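Local coordinates for bromo domain containing protein (Cryptosporidium parvum, PDB 5U9N) that probably recognises acetyl-lysine marks through its second bromodomain, the part crystallised here, whose pocket holds the inhibitor bromosporine, at residues 53-58 against 100-105; 10-15 against 140-145. One frame throughout, in Å; residues are numbered along the deposited sequence.

Contact 1. Residues 53-58 against 100-105; sequences EACDYI and ERLVKL
Glu53 OE1 accepts a hydrogen bond from Arg101 NH2 at 3.2 Å, the firmer half of a salt bridge that ties the approach to helix 57-65 onto helix 96-113. The bond is fairly straight, with an angle of 159° at the hydrogen, and reaches OE1 on the syn side of the carboxylate. A weak second bond runs from Arg101 NH1 to Glu53 OE2, so the edge of the guanidinium faces the carboxylate with the two flat groups nearly coplanar, although the side chains cross at about a right angle. Glu53 CG stands anti to its backbone N (chi1 -167°) and the chain runs on extended, carrying the carboxylate out over Leu105. There the methyl CD2 of Leu105 packs 3.5 Å from Glu53 CD, and the same methyl lies against Glu53 O, which also accepts a hydrogen bond from Asn109 ND2.

In the left-handed four-helix bundle of a bromodomain, 53-56 closes the connection that leads into the short helix 57-65, with Asp56 as its N-cap, bonded to Thr59 OG1. The connection passes across helix 96-113 with Cys55 turned toward it. Cys55 CB touches Leu105 CD2 at 3.8 Å, while SG looks onto Leu102, 4.1 Å from its CD2. The apolar patch thus lies beneath the ion pair: Leu102 CD2 also comes within 4.1 Å of Glu53 OE2. Ile60 on one helix and Ile106 on the other continue the packing around Cys55, whose side chain sits about 9 Å from the bound bromosporine.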
loop_
_atom_site.group_PDB
_atom_site.type_symbol
_atom_site.label_atom_id
_atom_site.label_comp_id
_atom_site.label_asym_id
_atom_site.label_seq_id
_atom_site.Cartn_x
_atom_site.Cartn_y
_atom_site.Cartn_z
ATOM N N GLU A 53 8.127 6.055 8.432
ATOM C CA GLU A 53 7.408 4.775 8.474
ATOM C C GLU A 53 7.248 4.188 7.061
ATOM O O GLU A 53 6.286 4.487 6.374
ATOM C CB GLU A 53 6.031 4.951 9.145
ATOM C CG GLU A 53 5.355 3.630 9.522
ATOM C CD GLU A 53 3.895 3.718 9.966
ATOM O OE1 GLU A 53 3.350 4.847 10.048
ATOM O OE2 GLU A 53 3.294 2.646 10.219
ATOM N N ALA A 54 8.158 3.313 6.658
ATOM C CA ALA A 54 8.047 2.654 5.351
ATOM C C ALA A 54 6.971 1.561 5.376
ATOM O O ALA A 54 6.647 1.044 6.441
ATOM C CB ALA A 54 9.372 2.055 4.950
ATOM N N CYS A 55 6.394 1.239 4.210
ATOM C CA CYS A 55 5.399 0.175 4.112
ATOM C C CYS A 55 5.323 -0.378 2.669
ATOM O O CYS A 55 5.839 0.246 1.733
ATOM C CB CYS A 55 4.036 0.671 4.586
ATOM S SG CYS A 55 2.877 -0.656 4.997
ATOM N N ASP A 56 4.661 -1.548 2.489
ATOM C CA ASP A 56 4.528 -2.174 1.158
ATOM C C ASP A 56 3.502 -3.300 1.193
ATOM O O ASP A 56 3.060 -3.692 2.264
ATOM C CB ASP A 56 5.879 -2.696 0.659
ATOM C CG ASP A 56 6.687 -3.351 1.745
ATOM O OD1 ASP A 56 6.435 -4.539 2.029
ATOM O OD2 ASP A 56 7.483 -2.640 2.404
ATOM N N TYR A 57 3.111 -3.795 0.011
ATOM C CA TYR A 57 2.022 -4.770 -0.134
ATOM C C TYR A 57 2.318 -6.082 0.531
ATOM O O TYR A 57 1.427 -6.644 1.160
ATOM C CB TYR A 57 1.710 -5.046 -1.623
ATOM C CG TYR A 57 1.228 -3.859 -2.440
ATOM C CD1 TYR A 57 0.538 -2.800 -1.842
ATOM C CD2 TYR A 57 1.363 -3.841 -3.822
ATOM C CE1 TYR A 57 0.030 -1.746 -2.602
ATOM C CE2 TYR A 57 0.863 -2.794 -4.588
ATOM C CZ TYR A 57 0.198 -1.747 -3.977
ATOM O OH TYR A 57 -0.304 -0.726 -4.749
ATOM N N ILE A 58 3.517 -6.623 0.346
ATOM C CA ILE A 58 3.844 -7.933 0.929
ATOM C C ILE A 58 3.843 -7.829 2.469
ATOM O O ILE A 58 3.382 -8.757 3.134
ATOM C CB ILE A 58 5.192 -8.492 0.368
ATOM C CG1 ILE A 58 5.333 -10.003 0.685
ATOM C CG2 ILE A 58 6.414 -7.722 0.908
ATOM C CD1 ILE A 58 4.186 -10.912 0.067
ATOM N N GLU A 100 -6.644 0.582 5.789
ATOM C CA GLU A 100 -6.743 1.784 4.951
ATOM C C GLU A 100 -5.520 2.698 5.162
ATOM O O GLU A 100 -4.917 3.171 4.198
ATOM C CB GLU A 100 -8.024 2.548 5.257
ATOM C CG GLU A 100 -8.298 3.681 4.284
ATOM C CD GLU A 100 -9.449 4.588 4.658
ATOM O OE1 GLU A 100 -10.365 4.126 5.377
ATOM O OE2 GLU A 100 -9.456 5.751 4.195
ATOM N N ARG A 101 -5.177 2.960 6.416
ATOM C CA ARG A 101 -4.008 3.776 6.750
ATOM C C ARG A 101 -2.713 3.237 6.100
ATOM O O ARG A 101 -1.943 4.004 5.521
ATOM C CB ARG A 101 -3.820 3.818 8.257
ATOM C CG ARG A 101 -2.737 4.788 8.689
ATOM C CD ARG A 101 -2.622 4.894 10.193
ATOM N NE ARG A 101 -1.867 3.785 10.753
ATOM C CZ ARG A 101 -0.545 3.632 10.640
ATOM N NH1 ARG A 101 0.060 2.593 11.201
ATOM N NH2 ARG A 101 0.180 4.514 9.952
ATOM N N LEU A 102 -2.467 1.932 6.232
ATOM C CA LEU A 102 -1.229 1.324 5.778
ATOM C C LEU A 102 -1.122 1.365 4.258
ATOM O O LEU A 102 -0.062 1.686 3.731
ATOM C CB LEU A 102 -1.122 -0.128 6.293
ATOM C CG LEU A 102 -0.795 -0.300 7.811
ATOM C CD1 LEU A 102 -0.763 -1.811 8.196
ATOM C CD2 LEU A 102 0.549 0.356 8.184
ATOM N N VAL A 103 -2.204 1.072 3.553
ATOM C CA VAL A 103 -2.183 1.128 2.087
ATOM C C VAL A 103 -1.926 2.572 1.618
ATOM O O VAL A 103 -1.088 2.778 0.746
ATOM C CB VAL A 103 -3.474 0.560 1.465
ATOM C CG1 VAL A 103 -3.550 0.892 -0.018
ATOM C CG2 VAL A 103 -3.557 -0.953 1.685
ATOM N N LYS A 104 -2.615 3.558 2.207
ATOM C CA LYS A 104 -2.445 4.952 1.812
ATOM C C LYS A 104 -1.076 5.489 2.206
ATOM O O LYS A 104 -0.548 6.354 1.513
ATOM C CB LYS A 104 -3.529 5.812 2.399
ATOM C CG LYS A 104 -4.868 5.556 1.761
ATOM C CD LYS A 104 -5.903 6.512 2.299
ATOM C CE LYS A 104 -7.100 6.624 1.409
ATOM N NZ LYS A 104 -8.164 7.498 2.028
ATOM N N LEU A 105 -0.479 4.943 3.273
ATOM C CA LEU A 105 0.890 5.287 3.708
ATOM C C LEU A 105 1.925 4.976 2.600
ATOM O O LEU A 105 2.885 5.717 2.436
ATOM C CB LEU A 105 1.233 4.498 5.000
ATOM C CG LEU A 105 2.623 4.657 5.570
ATOM C CD1 LEU A 105 2.853 6.063 6.069
ATOM C CD2 LEU A 105 2.846 3.676 6.675
#

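Contact 2. Residues 10-15 against 140-145; sequences RNECLR and KSNVFL. With SO4 (sulfate ion), chain D.
A buried polar and apolar contact joins helix 9-20, the first of the chain, to the turn that leads from helix 122-139 into the terminal helix 143-148. At its centre is Glu12, turned toward that turn. Its CG is anti to the backbone N, and a bend at chi2 (60°) brings CD round toward Ser141 and Arg15. Ser141 OG donates to Glu12 OE2 at 2.8 Å, on the anti side of the carboxylate. Arg15 NH2 meets the same oxygen on its syn side, also at 2.8 Å and almost straight (173°), and the two donors arrive from opposite faces of the carboxylate plane. Arg15 NE adds a bond to OE1 from above that plane, so the guanidinium grips the carboxylate side-on. Such a set of donors would be expected to favour the charged form of Glu12.

Asn142 OD1 lies 3.6 Å from Glu12 CD, its amide plane nearly perpendicular to the carboxylate. Beside this polar group, Val143 CB rests on Glu12 CG at 3.7 Å, and Val143 CG2 reaches Cys13 SG at the same distance. Trp138 touches both Cys13 and Val143, extending the apolar side toward helix 122-139. Nearer the start of helix 9-20, Arg10 NH2 donates to O1 of a sulfate ion at 2.8 Å, probably one from the crystallisation liquor. Ser141 OG, besides donating to Glu12, accepts from Val143 N at 3.1 Å; this is an ST turn, and it forms where the chain enters its last helix.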
loop_
_atom_site.group_PDB
_atom_site.type_symbol
_atom_site.label_atom_id
_atom_site.label_comp_id
_atom_site.label_asym_id
_atom_site.label_seq_id
_atom_site.Cartn_x
_atom_site.Cartn_y
_atom_site.Cartn_z
ATOM N N ARG A 10 -11.009 -9.347 6.291
ATOM C CA ARG A 10 -9.587 -9.444 5.953
ATOM C C ARG A 10 -9.392 -9.971 4.528
ATOM O O ARG A 10 -8.483 -9.527 3.843
ATOM C CB ARG A 10 -8.862 -10.351 6.946
ATOM C CG ARG A 10 -8.712 -9.747 8.316
ATOM C CD ARG A 10 -8.341 -10.788 9.346
ATOM N NE ARG A 10 -8.379 -10.247 10.706
ATOM C CZ ARG A 10 -7.384 -9.588 11.290
ATOM N NH1 ARG A 10 -6.235 -9.395 10.647
ATOM N NH2 ARG A 10 -7.517 -9.139 12.532
ATOM N N ASN A 11 -10.223 -10.935 4.093
ATOM C CA ASN A 11 -10.165 -11.446 2.716
ATOM C C ASN A 11 -10.639 -10.368 1.739
ATOM O O ASN A 11 -10.109 -10.268 0.631
ATOM C CB ASN A 11 -11.000 -12.729 2.556
ATOM C CG ASN A 11 -10.363 -13.958 3.193
ATOM O OD1 ASN A 11 -9.139 -14.126 3.189
ATOM N ND2 ASN A 11 -11.184 -14.896 3.652
ATOM N N GLU A 12 -11.594 -9.517 2.174
ATOM C CA GLU A 12 -12.069 -8.372 1.379
ATOM C C GLU A 12 -10.915 -7.347 1.214
ATOM O O GLU A 12 -10.759 -6.762 0.137
ATOM C CB GLU A 12 -13.313 -7.736 2.049
ATOM C CG GLU A 12 -13.891 -6.523 1.330
ATOM C CD GLU A 12 -14.371 -6.744 -0.090
ATOM O OE1 GLU A 12 -14.621 -7.911 -0.467
ATOM O OE2 GLU A 12 -14.485 -5.743 -0.836
ATOM N N CYS A 13 -10.054 -7.217 2.249
ATOM C CA CYS A 13 -8.849 -6.376 2.181
ATOM C C CYS A 13 -7.828 -6.996 1.231
ATOM O O CYS A 13 -7.198 -6.286 0.453
ATOM C CB CYS A 13 -8.246 -6.180 3.572
ATOM S SG CYS A 13 -9.204 -5.098 4.648
ATOM N N LEU A 14 -7.629 -8.313 1.327
ATOM C CA LEU A 14 -6.682 -9.010 0.467
ATOM C C LEU A 14 -7.133 -8.964 -1.007
ATOM O O LEU A 14 -6.301 -8.779 -1.902
ATOM C CB LEU A 14 -6.520 -10.443 0.933
ATOM C CG LEU A 14 -5.562 -11.285 0.115
ATOM C CD1 LEU A 14 -4.140 -10.750 0.221
ATOM C CD2 LEU A 14 -5.660 -12.745 0.519
ATOM N N ARG A 15 -8.441 -9.130 -1.254
ATOM C CA ARG A 15 -9.013 -9.014 -2.607
ATOM C C ARG A 15 -8.620 -7.663 -3.222
ATOM O O ARG A 15 -8.125 -7.624 -4.346
ATOM C CB ARG A 15 -10.550 -9.133 -2.554
ATOM C CG ARG A 15 -11.222 -9.159 -3.920
ATOM C CD ARG A 15 -12.749 -9.116 -3.809
ATOM N NE ARG A 15 -13.246 -7.816 -3.320
ATOM C CZ ARG A 15 -13.386 -6.714 -4.062
ATOM N NH1 ARG A 15 -13.046 -6.719 -5.345
ATOM N NH2 ARG A 15 -13.853 -5.600 -3.520
ATOM N N LYS A 140 -16.538 1.515 -2.716
ATOM C CA LYS A 140 -17.652 0.678 -3.166
ATOM C C LYS A 140 -17.614 -0.725 -2.473
ATOM O O LYS A 140 -18.469 -1.562 -2.769
ATOM C CB LYS A 140 -17.653 0.552 -4.740
ATOM C CG LYS A 140 -16.779 -0.541 -5.323
ATOM C CD LYS A 140 -16.523 -0.329 -6.835
ATOM C CE LYS A 140 -15.517 -1.322 -7.425
ATOM N NZ LYS A 140 -16.182 -2.440 -8.165
ATOM N N SER A 141 -16.724 -0.903 -1.441
ATOM C CA SER A 141 -16.534 -2.166 -0.706
ATOM C C SER A 141 -17.411 -2.270 0.579
ATOM O O SER A 141 -17.604 -1.279 1.274
ATOM C CB SER A 141 -15.057 -2.308 -0.313
ATOM O OG SER A 141 -14.822 -3.352 0.616
ATOM N N ASN A 142 -17.799 -3.528 0.958
ATOM C CA ASN A 142 -18.571 -3.826 2.192
ATOM C C ASN A 142 -17.642 -4.192 3.387
ATOM O O ASN A 142 -18.114 -4.718 4.387
ATOM C CB ASN A 142 -19.562 -4.997 1.951
ATOM C CG ASN A 142 -18.914 -6.330 1.642
ATOM O OD1 ASN A 142 -17.748 -6.419 1.249
ATOM N ND2 ASN A 142 -19.666 -7.389 1.788
ATOM N N VAL A 143 -16.331 -3.939 3.250
ATOM C CA VAL A 143 -15.300 -4.284 4.239
ATOM C C VAL A 143 -15.670 -3.795 5.682
ATOM O O VAL A 143 -15.459 -4.545 6.640
ATOM C CB VAL A 143 -13.928 -3.709 3.775
ATOM C CG1 VAL A 143 -13.915 -2.175 3.813
ATOM C CG2 VAL A 143 -12.790 -4.294 4.587
ATOM N N PHE A 144 -16.235 -2.564 5.821
ATOM C CA PHE A 144 -16.678 -2.025 7.116
ATOM C C PHE A 144 -17.970 -2.681 7.568
ATOM O O PHE A 144 -18.145 -2.920 8.747
ATOM C CB PHE A 144 -16.883 -0.507 7.045
ATOM C CG PHE A 144 -15.606 0.263 6.856
ATOM C CD1 PHE A 144 -14.698 0.392 7.890
ATOM C CD2 PHE A 144 -15.277 0.798 5.623
ATOM C CE1 PHE A 144 -13.507 1.071 7.701
ATOM C CE2 PHE A 144 -14.062 1.440 5.431
ATOM C CZ PHE A 144 -13.177 1.554 6.467
ATOM N N LEU A 145 -18.886 -2.966 6.641
ATOM C CA LEU A 145 -20.133 -3.665 6.994
ATOM C C LEU A 145 -19.838 -5.110 7.427
ATOM O O LEU A 145 -20.577 -5.660 8.245
ATOM C CB LEU A 145 -21.125 -3.653 5.841
ATOM C CG LEU A 145 -21.447 -2.282 5.265
ATOM C CD1 LEU A 145 -22.336 -2.407 4.070
ATOM C CD2 LEU A 145 -22.063 -1.385 6.317
HETATM S S SO4 D . -11.214 -10.255 13.702
HETATM O O1 SO4 D . -10.144 -9.293 13.443
HETATM O O2 SO4 D . -12.452 -9.530 13.991
HETATM O O3 SO4 D . -10.848 -11.084 14.850
HETATM O O4 SO4 D . -11.404 -11.112 12.528
#

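Overall arrangement
The two contacts differ in depth and in chemistry. Contact 1 lies near the centre of the chain yet is largely a surface contact, with a partly exposed ion pair lying over a small apolar patch. Contact 2, some 15 Å from the chain centre, is buried, and its carboxylate is held by several donors. They join different elements: 53-58 and 100-105 link the start of helix 57-65 to helix 96-113, whereas 10-15 and 140-145 bring the two ends of the chain together. Contact 1 is nested within the loop closed by contact 2, and they touch where Glu100 packs on Phe144.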